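Local coordinates for extracellular ligand-binding receptor (Rhodopseudomonas palustris, PDB 3SG0), which binds benzoylformate in the cleft between two lobes and probably serves an ABC importer of aromatic acids as its solute-binding protein, at residues S96-V101 / Y196-A201; E173-V178 / Y244-V249; L68-E71 / K76-Q79; M34-P39 / L43-S48; E252-I255 / D261-G264. All blocks are in the same frame, centred on the assembly; numbering follows the deposited sequence.

Contact 1. Residues S96-V101 / Y196-A201. With 173 (benzoyl-formic acid), chain B.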
# COMPACT_ATOMS: atom_id res chain seq x y z
N SER A 96 1.57 5.47 8.11
CA SER A 96 0.62 6.31 7.40
C SER A 96 0.26 5.61 6.08
O SER A 96 0.41 4.39 5.94
CB SER A 96 1.25 7.68 7.17
OG SER A 96 0.39 8.56 6.46
N SER A 97 -0.21 6.40 5.12
CA SER A 97 -0.64 5.90 3.82
C SER A 97 0.48 5.81 2.80
O SER A 97 0.37 5.06 1.83
CB SER A 97 -1.68 6.86 3.24
OG SER A 97 -2.73 7.14 4.14
N LEU A 98 1.52 6.62 3.00
CA LEU A 98 2.59 6.79 2.03
C LEU A 98 3.92 6.44 2.66
O LEU A 98 4.10 6.57 3.87
CB LEU A 98 2.67 8.23 1.53
CG LEU A 98 1.37 8.95 1.19
CD1 LEU A 98 1.66 10.36 0.66
CD2 LEU A 98 0.55 8.16 0.19
N THR A 99 4.87 6.03 1.83
CA THR A 99 6.18 5.63 2.30
C THR A 99 6.97 6.77 2.98
O THR A 99 7.45 6.59 4.10
CB THR A 99 6.99 4.96 1.18
OG1 THR A 99 6.37 3.71 0.85
CG2 THR A 99 8.41 4.70 1.62
N PRO A 100 7.12 7.93 2.33
CA PRO A 100 7.89 9.00 2.99
C PRO A 100 7.27 9.42 4.32
O PRO A 100 7.98 9.81 5.25
CB PRO A 100 7.84 10.16 1.97
CG PRO A 100 6.69 9.84 1.05
CD PRO A 100 6.65 8.34 0.99
N VAL A 101 5.95 9.36 4.40
CA VAL A 101 5.24 9.78 5.60
C VAL A 101 5.39 8.74 6.71
O VAL A 101 5.45 9.07 7.89
CB VAL A 101 3.76 10.06 5.27
CG1 VAL A 101 3.03 10.55 6.49
CG2 VAL A 101 3.65 11.08 4.14
N TYR A 196 9.73 12.91 -10.51
CA TYR A 196 8.92 14.07 -10.23
C TYR A 196 8.41 14.00 -8.81
O TYR A 196 8.39 12.92 -8.20
CB TYR A 196 7.76 14.24 -11.22
CG TYR A 196 6.57 13.30 -11.12
CD1 TYR A 196 5.30 13.80 -10.84
CD2 TYR A 196 6.69 11.95 -11.41
CE1 TYR A 196 4.19 12.98 -10.81
CE2 TYR A 196 5.59 11.11 -11.37
CZ TYR A 196 4.34 11.63 -11.08
OH TYR A 196 3.24 10.79 -11.07
N ALA A 197 8.03 15.15 -8.27
CA ALA A 197 7.48 15.23 -6.93
C ALA A 197 5.96 15.09 -7.00
O ALA A 197 5.34 15.47 -7.99
CB ALA A 197 7.88 16.52 -6.25
N ARG A 198 5.37 14.53 -5.95
CA ARG A 198 3.96 14.12 -6.01
C ARG A 198 3.00 15.24 -6.40
O ARG A 198 2.02 14.99 -7.11
CB ARG A 198 3.51 13.45 -4.71
CG ARG A 198 4.34 12.25 -4.31
CD ARG A 198 3.58 11.28 -3.38
NE ARG A 198 4.46 10.20 -2.96
CZ ARG A 198 4.08 8.96 -2.64
NH1 ARG A 198 2.80 8.60 -2.67
NH2 ARG A 198 5.01 8.08 -2.30
N SER A 199 3.26 16.47 -5.96
CA SER A 199 2.34 17.57 -6.25
C SER A 199 2.68 18.38 -7.50
O SER A 199 2.01 19.37 -7.78
CB SER A 199 2.20 18.51 -5.05
OG SER A 199 1.56 17.86 -3.97
N ASP A 200 3.70 17.97 -8.25
CA ASP A 200 4.11 18.77 -9.40
C ASP A 200 2.98 18.99 -10.40
O ASP A 200 2.19 18.09 -10.68
CB ASP A 200 5.28 18.11 -10.14
CG ASP A 200 6.61 18.26 -9.41
OD1 ASP A 200 6.68 19.01 -8.42
OD2 ASP A 200 7.58 17.63 -9.87
N ALA A 201 2.92 20.19 -10.96
CA ALA A 201 1.92 20.54 -11.96
C ALA A 201 2.22 20.01 -13.37
O ALA A 201 1.31 19.83 -14.18
CB ALA A 201 1.73 22.06 -12.00
O1B 173 B . 3.93 3.69 -0.25
C1 173 B . 3.59 4.66 -0.86
O1A 173 B . 4.27 5.87 -0.81
C2 173 B . 2.52 4.57 -1.92
O2 173 B . 2.36 5.45 -2.71
C1G 173 B . 1.64 3.36 -1.89
C2D 173 B . 1.07 2.88 -0.56
C2E 173 B . 0.20 1.64 -0.51
C3 173 B . -0.08 0.88 -1.81
C1E 173 B . 0.51 1.38 -3.14
C1D 173 B . 1.37 2.63 -3.20
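The ligand cleft of this two-lobed periplasmic binding protein is spanned here, where Leu-98 and Pro-100 on one lobe meet the guanidinium group of Arg-198 on the other. The two backbones stay apart, with the CA atoms of Leu-98 and Arg-198 no closer than 11.0 Å, so the long side chain does the reaching. Arg-198 runs extended from CG to NE, after a first torsion that sets CG beside its backbone N (chi1 -57°). Leu-98 lays CD1 over one face of the guanidinium, while its CD2 lies 3.7 Å from Arg-198 NH1. Pro-100 CD comes in obliquely. At the edge of the group, near its plane, sits benzoylformate: Arg-198 NH2 donates to O1A at 2.8 Å, and Arg-198 NH1 makes a longer bond of 3.2 Å to the keto oxygen O2. Asp-169 forms a salt bridge with the same NH2, probably helping to hold the arginine in place. From the opposing lobe, Leu-98 is the N-cap of helix 99-111, whose start would probably stabilise the carboxylate electrostatically. Ala-121 N adds a further bond to the ligand. Thr-99 grips both carboxylate oxygens: its OG1 donates to O1B at 2.7 Å, and its backbone N reaches O1A at 2.7 Å in a nearly straight bond, 176° at the hydrogen.

Contact 2. Residues E173-V178 / Y244-V249. With 173 (benzoyl-formic acid), chain B.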
# COMPACT_ATOMS: atom_id res chain seq x y z
N GLU A 173 11.75 5.21 -5.91
CA GLU A 173 13.10 4.66 -6.04
C GLU A 173 13.18 3.16 -5.75
O GLU A 173 14.06 2.48 -6.26
CB GLU A 173 14.10 5.45 -5.19
CG GLU A 173 14.37 6.84 -5.74
CD GLU A 173 15.01 6.79 -7.12
OE1 GLU A 173 16.18 6.39 -7.23
OE2 GLU A 173 14.34 7.15 -8.11
N GLY A 174 12.25 2.65 -4.95
CA GLY A 174 12.19 1.21 -4.73
C GLY A 174 11.88 0.46 -6.01
O GLY A 174 12.39 -0.65 -6.23
N TYR A 175 11.04 1.04 -6.87
CA TYR A 175 10.77 0.46 -8.18
C TYR A 175 11.98 0.59 -9.09
O TYR A 175 12.41 -0.39 -9.71
CB TYR A 175 9.50 1.05 -8.83
CG TYR A 175 8.29 0.36 -8.29
CD1 TYR A 175 7.85 -0.84 -8.83
CD2 TYR A 175 7.63 0.84 -7.17
CE1 TYR A 175 6.77 -1.53 -8.29
CE2 TYR A 175 6.55 0.17 -6.63
CZ TYR A 175 6.13 -1.01 -7.19
OH TYR A 175 5.07 -1.71 -6.64
N TYR A 176 12.53 1.79 -9.18
CA TYR A 176 13.66 1.99 -10.08
C TYR A 176 14.81 1.04 -9.75
O TYR A 176 15.39 0.41 -10.64
CB TYR A 176 14.16 3.43 -10.04
CG TYR A 176 15.30 3.61 -11.01
CD1 TYR A 176 15.06 3.78 -12.36
CD2 TYR A 176 16.62 3.54 -10.58
CE1 TYR A 176 16.09 3.92 -13.26
CE2 TYR A 176 17.67 3.68 -11.48
CZ TYR A 176 17.39 3.87 -12.81
OH TYR A 176 18.43 4.01 -13.71
N LYS A 177 15.16 0.94 -8.47
CA LYS A 177 16.34 0.16 -8.13
C LYS A 177 16.17 -1.32 -8.47
O LYS A 177 17.11 -1.96 -8.96
CB LYS A 177 16.75 0.37 -6.67
CG LYS A 177 15.98 -0.43 -5.63
CD LYS A 177 16.68 -0.29 -4.28
CE LYS A 177 15.90 -0.94 -3.16
NZ LYS A 177 16.47 -0.61 -1.82
N VAL A 178 14.98 -1.87 -8.24
CA VAL A 178 14.75 -3.28 -8.54
C VAL A 178 14.68 -3.53 -10.04
O VAL A 178 15.27 -4.50 -10.54
CB VAL A 178 13.49 -3.80 -7.82
CG1 VAL A 178 13.17 -5.23 -8.25
CG2 VAL A 178 13.71 -3.74 -6.32
N TYR A 244 3.23 0.94 -18.26
CA TYR A 244 3.09 0.13 -17.06
C TYR A 244 3.08 1.04 -15.85
O TYR A 244 3.79 2.05 -15.82
CB TYR A 244 4.25 -0.87 -16.98
CG TYR A 244 4.20 -1.79 -18.16
CD1 TYR A 244 3.31 -2.84 -18.20
CD2 TYR A 244 5.00 -1.57 -19.28
CE1 TYR A 244 3.23 -3.68 -19.29
CE2 TYR A 244 4.93 -2.41 -20.38
CZ TYR A 244 4.04 -3.45 -20.38
OH TYR A 244 3.96 -4.28 -21.47
N GLN A 245 2.25 0.71 -14.87
CA GLN A 245 2.17 1.46 -13.63
C GLN A 245 2.42 0.50 -12.47
O GLN A 245 2.99 -0.58 -12.67
CB GLN A 245 0.83 2.20 -13.52
CG GLN A 245 0.66 3.33 -14.55
CD GLN A 245 0.75 4.73 -13.95
OE1 GLN A 245 1.25 4.93 -12.85
NE2 GLN A 245 0.23 5.71 -14.69
N THR A 246 2.00 0.91 -11.28
CA THR A 246 2.18 0.14 -10.05
C THR A 246 0.86 0.06 -9.31
O THR A 246 -0.11 0.74 -9.66
CB THR A 246 3.18 0.80 -9.09
OG1 THR A 246 2.62 2.02 -8.58
CG2 THR A 246 4.52 1.08 -9.77
N HIS A 247 0.83 -0.74 -8.24
CA HIS A 247 -0.38 -0.86 -7.43
C HIS A 247 -0.79 0.43 -6.72
O HIS A 247 -1.85 0.47 -6.10
CB HIS A 247 -0.29 -2.04 -6.46
CG HIS A 247 0.85 -1.97 -5.49
ND1 HIS A 247 1.03 -2.94 -4.52
CD2 HIS A 247 1.86 -1.08 -5.32
CE1 HIS A 247 2.10 -2.65 -3.80
NE2 HIS A 247 2.63 -1.53 -4.27
N GLY A 248 0.04 1.47 -6.80
CA GLY A 248 -0.37 2.79 -6.35
C GLY A 248 -1.54 3.35 -7.15
O GLY A 248 -2.17 4.32 -6.70
N VAL A 249 -1.84 2.78 -8.31
CA VAL A 249 -2.91 3.31 -9.15
C VAL A 249 -4.21 2.53 -9.04
O VAL A 249 -5.17 2.83 -9.75
CB VAL A 249 -2.49 3.42 -10.64
CG1 VAL A 249 -1.13 4.10 -10.78
CG2 VAL A 249 -2.51 2.05 -11.35
O1B 173 B . 3.93 3.69 -0.25
C1 173 B . 3.59 4.66 -0.86
O1A 173 B . 4.27 5.87 -0.81
C2 173 B . 2.52 4.57 -1.92
O2 173 B . 2.36 5.45 -2.71
C1G 173 B . 1.64 3.36 -1.89
C2D 173 B . 1.07 2.88 -0.56
C2E 173 B . 0.20 1.64 -0.51
C3 173 B . -0.08 0.88 -1.81
C1E 173 B . 0.51 1.38 -3.14
C1D 173 B . 1.37 2.63 -3.20
O HOH W 1 3.17 -2.49 -8.51
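Tyr-175, Thr-246 and His-247 carry this buried contact between helix 170-186 and the loop that follows strand 242-244. Tyr-175 gives up most surface, and its ring is met flat on: Thr-246 CG2 sits over the centre of one face in a CH-pi contact, 3.7 Å from the ring centroid and only 10° off the normal. The threonine torsion explains this aim. With OG1 between the backbone N and the carbonyl carbon (chi1 68°), CG2 is thrown out beside the backbone N to face the ring. OG1 meanwhile closes an ST turn by accepting from Gly-248 N at 3.2 Å, and it is also hydrogen-bonded to Tyr-171 OH. At the far end of the tyrosine, one water joins the segments, donating to Tyr-175 OH at 2.8 Å and accepting from His-247 N at 2.9 Å. Both Tyr-175 OH and His-247 NE2 are hydrogen-bonded to Asp-143 OD1. With Glu-270 OE2 paired to ND1 as well, the imidazole has a carboxylate at each nitrogen, which would probably favour its protonated form and would limit its rotation. Held so, the histidine turns one face to the phenyl ring of the ligand, with His-247 CD2 3.6 Å from C1E. Gly-248 CA borders the same ring at 3.6 Å from C1D. Around this core, helix 143-156 packs on Tyr-175 through Met-146 and Ala-147, and Ala-221 of strand 217-221 touches the Tyr-175 side chain.

Contact 3. Residues L68-E71 / K76-Q79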
# COMPACT_ATOMS: atom_id res chain seq x y z
N LEU A 68 -6.44 10.47 12.68
CA LEU A 68 -5.93 11.81 12.42
C LEU A 68 -5.40 11.90 11.00
O LEU A 68 -4.77 10.97 10.50
CB LEU A 68 -4.80 12.15 13.39
CG LEU A 68 -5.16 12.22 14.87
CD1 LEU A 68 -3.91 12.32 15.74
CD2 LEU A 68 -6.10 13.39 15.13
N ASP A 69 -5.65 13.03 10.35
CA ASP A 69 -5.11 13.31 9.03
C ASP A 69 -3.69 13.84 9.18
O ASP A 69 -3.44 14.75 9.97
CB ASP A 69 -6.01 14.36 8.36
CG ASP A 69 -5.60 14.71 6.94
OD1 ASP A 69 -4.77 14.02 6.32
OD2 ASP A 69 -6.16 15.71 6.44
N ASP A 70 -2.75 13.28 8.42
CA ASP A 70 -1.38 13.80 8.40
C ASP A 70 -1.06 14.62 7.16
O ASP A 70 0.07 15.07 7.00
CB ASP A 70 -0.33 12.69 8.60
CG ASP A 70 -0.46 11.57 7.60
OD1 ASP A 70 -0.59 11.83 6.38
OD2 ASP A 70 -0.42 10.40 8.05
N GLU A 71 -2.05 14.83 6.29
CA GLU A 71 -1.90 15.77 5.17
C GLU A 71 -0.82 15.33 4.19
O GLU A 71 -0.32 16.15 3.42
CB GLU A 71 -1.65 17.20 5.68
CG GLU A 71 -2.81 17.69 6.51
CD GLU A 71 -2.67 19.11 7.00
OE1 GLU A 71 -1.67 19.79 6.67
OE2 GLU A 71 -3.59 19.55 7.72
N LYS A 76 3.85 16.12 10.12
CA LYS A 76 2.55 16.03 10.76
C LYS A 76 2.24 14.60 11.21
O LYS A 76 1.63 14.41 12.25
CB LYS A 76 1.45 16.55 9.84
CG LYS A 76 0.12 16.72 10.56
CD LYS A 76 -0.90 17.52 9.74
CE LYS A 76 -2.18 17.77 10.53
NZ LYS A 76 -1.97 18.66 11.71
N ALA A 77 2.64 13.61 10.42
CA ALA A 77 2.42 12.23 10.82
C ALA A 77 3.17 11.93 12.12
O ALA A 77 2.65 11.25 12.99
CB ALA A 77 2.84 11.27 9.72
N ALA A 78 4.41 12.41 12.23
CA ALA A 78 5.19 12.20 13.44
C ALA A 78 4.52 12.87 14.64
O ALA A 78 4.47 12.30 15.73
CB ALA A 78 6.63 12.68 13.25
N GLN A 79 4.02 14.08 14.44
CA GLN A 79 3.26 14.76 15.48
C GLN A 79 2.02 13.98 15.89
O GLN A 79 1.73 13.81 17.07
CB GLN A 79 2.88 16.17 15.04
CG GLN A 79 4.07 17.09 14.87
CD GLN A 79 3.74 18.39 14.15
OE1 GLN A 79 2.69 18.52 13.53
NE2 GLN A 79 4.65 19.35 14.23
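Short-range packing across a strand-to-helix turn is the nature of this contact: Lys-76 and Ala-77, in the first turn of helix 74-86, lie against Asp-69, the last residue of strand 61-69, and Asp-70 and Glu-71 just after it. No hydrogen bond crosses between the segments, and Lys-76 contributes the most surface through its methylenes. Its CB rests 3.5 Å from Asp-70 O. With CG anti to the backbone N (chi1 -169°), the chain runs out over the turn and crosses Glu-71 at a slant, Lys-76 CD 3.6 Å from Glu-71 CD. Lys-76 CE then approaches Asp-69 O at 3.3 Å before a bend at the last torsion turns the ammonium aside. Lys-76 NZ and Glu-71 OE2 are 4.4 Å apart, beyond a salt bridge, though the opposite charges probably attract. An alanine in place of Lys-76 would take away the methylenes lying on the turn and is likely to leave the flank of Glu-71 uncovered and its carboxylate without the positive charge of this lysine nearby. The turn is the first connection of a beta-alpha-beta crossover that leads by way of helix 74-86 to the parallel strand 92-94. An Asx turn shapes it: Glu-71 N donates to Asp-69 OD1 at 2.8 Å, from well above the carboxylate plane, while OD2 of that aspartate pairs with Ser-37 OG. Asp-70 points its carboxylate inward to Ser-96, Thr-33 and Ser-35, leaving Asp-70 CB to meet Ala-77 CB at 3.6 Å.

Contact 4. Residues M34-P39 / L43-S48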
# COMPACT_ATOMS: atom_id res chain seq x y z
N MSE A 34 -3.38 8.93 8.73
CA MSE A 34 -3.51 8.64 7.30
C MSE A 34 -3.46 9.92 6.50
O MSE A 34 -3.75 11.01 7.03
CB MSE A 34 -4.81 7.89 7.01
CG MSE A 34 -6.07 8.68 7.32
SE MSE A 34 -6.80 8.37 9.13
CE MSE A 34 -7.52 6.60 8.79
N SER A 35 -3.11 9.79 5.23
CA SER A 35 -2.95 10.95 4.36
C SER A 35 -4.28 11.27 3.68
O SER A 35 -4.47 11.01 2.50
CB SER A 35 -1.85 10.70 3.33
OG SER A 35 -0.63 10.32 3.97
N ALA A 36 -5.22 11.79 4.45
CA ALA A 36 -6.57 12.06 3.96
C ALA A 36 -6.65 13.33 3.11
O ALA A 36 -7.64 13.53 2.41
CB ALA A 36 -7.56 12.13 5.12
N SER A 37 -5.62 14.16 3.16
CA SER A 37 -5.49 15.32 2.28
C SER A 37 -4.05 15.36 1.79
O SER A 37 -3.21 14.57 2.23
CB SER A 37 -5.88 16.61 3.01
OG SER A 37 -5.12 16.79 4.18
N GLY A 38 -3.76 16.25 0.85
CA GLY A 38 -2.46 16.27 0.19
C GLY A 38 -2.43 15.30 -0.97
O GLY A 38 -3.45 14.71 -1.32
N PRO A 39 -1.25 15.09 -1.56
CA PRO A 39 -1.19 14.22 -2.75
C PRO A 39 -1.46 12.74 -2.46
O PRO A 39 -1.61 11.96 -3.41
CB PRO A 39 0.23 14.44 -3.27
CG PRO A 39 1.00 14.92 -2.09
CD PRO A 39 0.03 15.76 -1.29
N LEU A 43 -5.40 7.69 -1.36
CA LEU A 43 -5.06 6.57 -0.49
C LEU A 43 -5.66 6.77 0.90
O LEU A 43 -6.29 5.88 1.46
CB LEU A 43 -3.55 6.34 -0.41
CG LEU A 43 -2.84 5.97 -1.73
CD1 LEU A 43 -2.53 7.20 -2.60
CD2 LEU A 43 -1.56 5.19 -1.46
N GLY A 44 -5.46 7.95 1.48
CA GLY A 44 -5.89 8.18 2.85
C GLY A 44 -7.36 8.43 3.06
O GLY A 44 -7.90 8.11 4.12
N GLN A 45 -8.04 9.02 2.08
CA GLN A 45 -9.48 9.23 2.24
C GLN A 45 -10.26 7.91 2.37
O GLN A 45 -11.11 7.78 3.24
CB GLN A 45 -10.04 10.11 1.13
CG GLN A 45 -9.86 11.58 1.40
CD GLN A 45 -10.81 12.09 2.48
OE1 GLN A 45 -11.97 11.68 2.55
NE2 GLN A 45 -10.31 12.98 3.32
N PRO A 46 -9.96 6.92 1.51
CA PRO A 46 -10.61 5.61 1.68
C PRO A 46 -10.35 5.02 3.07
O PRO A 46 -11.23 4.38 3.65
CB PRO A 46 -9.94 4.76 0.59
CG PRO A 46 -9.68 5.76 -0.50
CD PRO A 46 -9.23 7.00 0.23
N GLN A 47 -9.14 5.22 3.59
CA GLN A 47 -8.80 4.74 4.92
C GLN A 47 -9.62 5.47 5.98
O GLN A 47 -10.17 4.84 6.88
CB GLN A 47 -7.29 4.86 5.13
CG GLN A 47 -6.55 3.89 4.21
CD GLN A 47 -5.12 4.26 3.91
OE1 GLN A 47 -4.58 5.24 4.43
NE2 GLN A 47 -4.50 3.47 3.06
N SER A 48 -9.76 6.78 5.85
CA SER A 48 -10.56 7.56 6.78
C SER A 48 -12.00 7.05 6.82
O SER A 48 -12.61 6.96 7.88
CB SER A 48 -10.54 9.03 6.37
OG SER A 48 -11.24 9.83 7.31
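Selenomethionine Met-34 and Ala-36 meet Gly-44, Gln-45 and Gln-47 in the beta-alpha turn that joins strand 28-34 to helix 41-50, at the edge of the ligand cleft. The Met-34 side chain can be followed along the helix. Its CB lies 3.7 Å from Gln-47 OE1, an oxygen whose stronger partner is Ser-97 OG. CG, placed between the backbone N and the carbonyl carbon (chi1 63°), comes next to Gly-44 O. Bends at the second and third torsions then carry the terminal CE over the helix backbone, 3.7 Å from both Gln-47 C and Ser-48 N. Closer to the turn the backbones themselves touch: at Ser-35, the centre of an inverse gamma turn, Ser-35 O is approached from the side by Gly-44 CA, 3.2 Å away in a CA-H...O contact. This approach depends on the lack of a side chain at Gly-44, since a CB there would come within 2.0 Å of Ser-35 O, a clash. Gln-45 ties down Ala-36 O: the glutamine curls back at chi2 (-74°), and its NE2 donates to that oxygen at 2.9 Å. A leucine in place of Gln-45 has no N-H to offer and would probably leave Ala-36 O without its donor from the helix. In the bond, Ala-36 O lies in the amide plane of Gln-45, while NE2 is tilted 34° from the plane of the carbonyl.

Contact 5. Residues E252-I255 / D261-G264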
# COMPACT_ATOMS: atom_id res chain seq x y z
N GLU A 252 -10.31 3.15 -8.41
CA GLU A 252 -11.20 3.60 -9.48
C GLU A 252 -11.09 5.11 -9.74
O GLU A 252 -11.44 5.57 -10.83
CB GLU A 252 -12.64 3.16 -9.21
CG GLU A 252 -12.90 1.68 -9.49
CD GLU A 252 -12.23 0.73 -8.50
OE1 GLU A 252 -11.98 1.12 -7.34
OE2 GLU A 252 -11.96 -0.42 -8.90
N GLU A 253 -10.58 5.88 -8.79
CA GLU A 253 -10.36 7.31 -9.03
C GLU A 253 -9.34 7.55 -10.13
O GLU A 253 -9.43 8.52 -10.88
CB GLU A 253 -9.89 8.02 -7.76
CG GLU A 253 -10.89 8.01 -6.63
CD GLU A 253 -10.43 8.82 -5.43
OE1 GLU A 253 -9.87 9.91 -5.63
OE2 GLU A 253 -10.62 8.35 -4.29
N PHE A 254 -8.35 6.67 -10.22
CA PHE A 254 -7.34 6.74 -11.26
C PHE A 254 -7.95 6.45 -12.63
O PHE A 254 -7.65 7.12 -13.62
CB PHE A 254 -6.20 5.76 -10.94
CG PHE A 254 -5.17 5.63 -12.03
CD1 PHE A 254 -4.07 6.48 -12.08
CD2 PHE A 254 -5.28 4.64 -12.99
CE1 PHE A 254 -3.12 6.34 -13.08
CE2 PHE A 254 -4.34 4.50 -13.98
CZ PHE A 254 -3.25 5.35 -14.02
N ILE A 255 -8.83 5.46 -12.68
CA ILE A 255 -9.51 5.12 -13.93
C ILE A 255 -10.38 6.28 -14.38
O ILE A 255 -10.37 6.65 -15.56
CB ILE A 255 -10.37 3.84 -13.79
CG1 ILE A 255 -9.48 2.62 -13.53
CG2 ILE A 255 -11.25 3.63 -15.03
CD1 ILE A 255 -10.24 1.32 -13.31
N ASP A 261 -6.82 7.60 -21.69
CA ASP A 261 -5.36 7.62 -21.64
C ASP A 261 -4.76 6.51 -20.76
O ASP A 261 -3.61 6.11 -20.97
CB ASP A 261 -4.84 8.98 -21.19
CG ASP A 261 -5.11 10.08 -22.20
OD1 ASP A 261 -5.09 9.80 -23.42
OD2 ASP A 261 -5.35 11.22 -21.77
N VAL A 262 -5.53 6.02 -19.79
CA VAL A 262 -5.03 4.96 -18.92
C VAL A 262 -5.58 3.58 -19.27
O VAL A 262 -5.17 2.58 -18.68
CB VAL A 262 -5.23 5.27 -17.41
CG1 VAL A 262 -4.54 6.59 -17.07
CG2 VAL A 262 -6.71 5.28 -17.03
N GLU A 263 -6.49 3.52 -20.23
CA GLU A 263 -6.96 2.23 -20.73
C GLU A 263 -5.75 1.41 -21.17
O GLU A 263 -4.84 1.92 -21.83
CB GLU A 263 -7.94 2.44 -21.89
CG GLU A 263 -8.47 1.16 -22.51
CD GLU A 263 -9.49 0.45 -21.64
OE1 GLU A 263 -9.90 1.02 -20.60
OE2 GLU A 263 -9.88 -0.68 -21.99
N GLY A 264 -5.74 0.14 -20.78
CA GLY A 264 -4.65 -0.75 -21.16
C GLY A 264 -3.46 -0.74 -20.22
O GLY A 264 -2.55 -1.55 -20.39
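Phe-254 on helix 252-258 and Val-262 in the loop before strand 266-269 form this contact almost alone. The conformation of the phenylalanine is what brings its ring across. CB does not itself point at the loop, but CG stands opposite the backbone N (chi1 173°) and the ring plane stands nearly perpendicular to the plane through CA, CB and CG (chi2 88°), which carries the CE2 and CZ corner to the valine. There, Phe-254 CZ lies 3.5 Å from Val-262 CG1, and Phe-254 CE2 is 3.6 Å from Val-262 CB. The approach is oblique to the ring. Val-262 sets CG1 beside its backbone N (chi1 -57°), and both methyls meet the ring corner, CG1 at CZ and Val-262 CG2 at Phe-254 CE2, 3.9 Å away. Val-262 CG2 also comes 4.0 Å from Phe-254 O. Ile-255, extended at its second torsion, also packs on Ile-377 and Phe-382 of the C-terminal strands. Val-228 and Gln-231 of helix 228-236 touch the Phe-254 side chain, and Gln-231 reaches Val-262 too. Next to the valine, Asp-261 is held by a salt bridge to Lys-232. The short chain link and shared neighbours such as Gln-231 help place the two segments, but their direct contact is apolar, with neither a hydrogen bond nor a salt bridge, and so depends on shape fit.

Contacts 1 and 2, centres 13 Å apart, both touch benzoylformate: one holds the acid end, the other borders the phenyl ring. Contacts 3 and 4 lie behind segment 96-101, in its lobe. Ser-97 OG bonds Gln-47 OE1 at 2.7 Å and Ser-35 N at 2.9 Å, while Ser-96 OG reaches Asp-70 OD2 at 2.6 Å, so Gln-47, Ser-35 and Asp-70 form a second shell, and contact 4 also reaches the ligand directly through Leu-43. Strand pairing joins contacts 3 and 4 through Asp-70 N and Met-34 O, 2.8 Å apart. Contact 5 backs contact 2, with Val-249 O 3.3 Å from Phe-254 CB, and its Phe-254 side chain lies about 11 Å from the ligand.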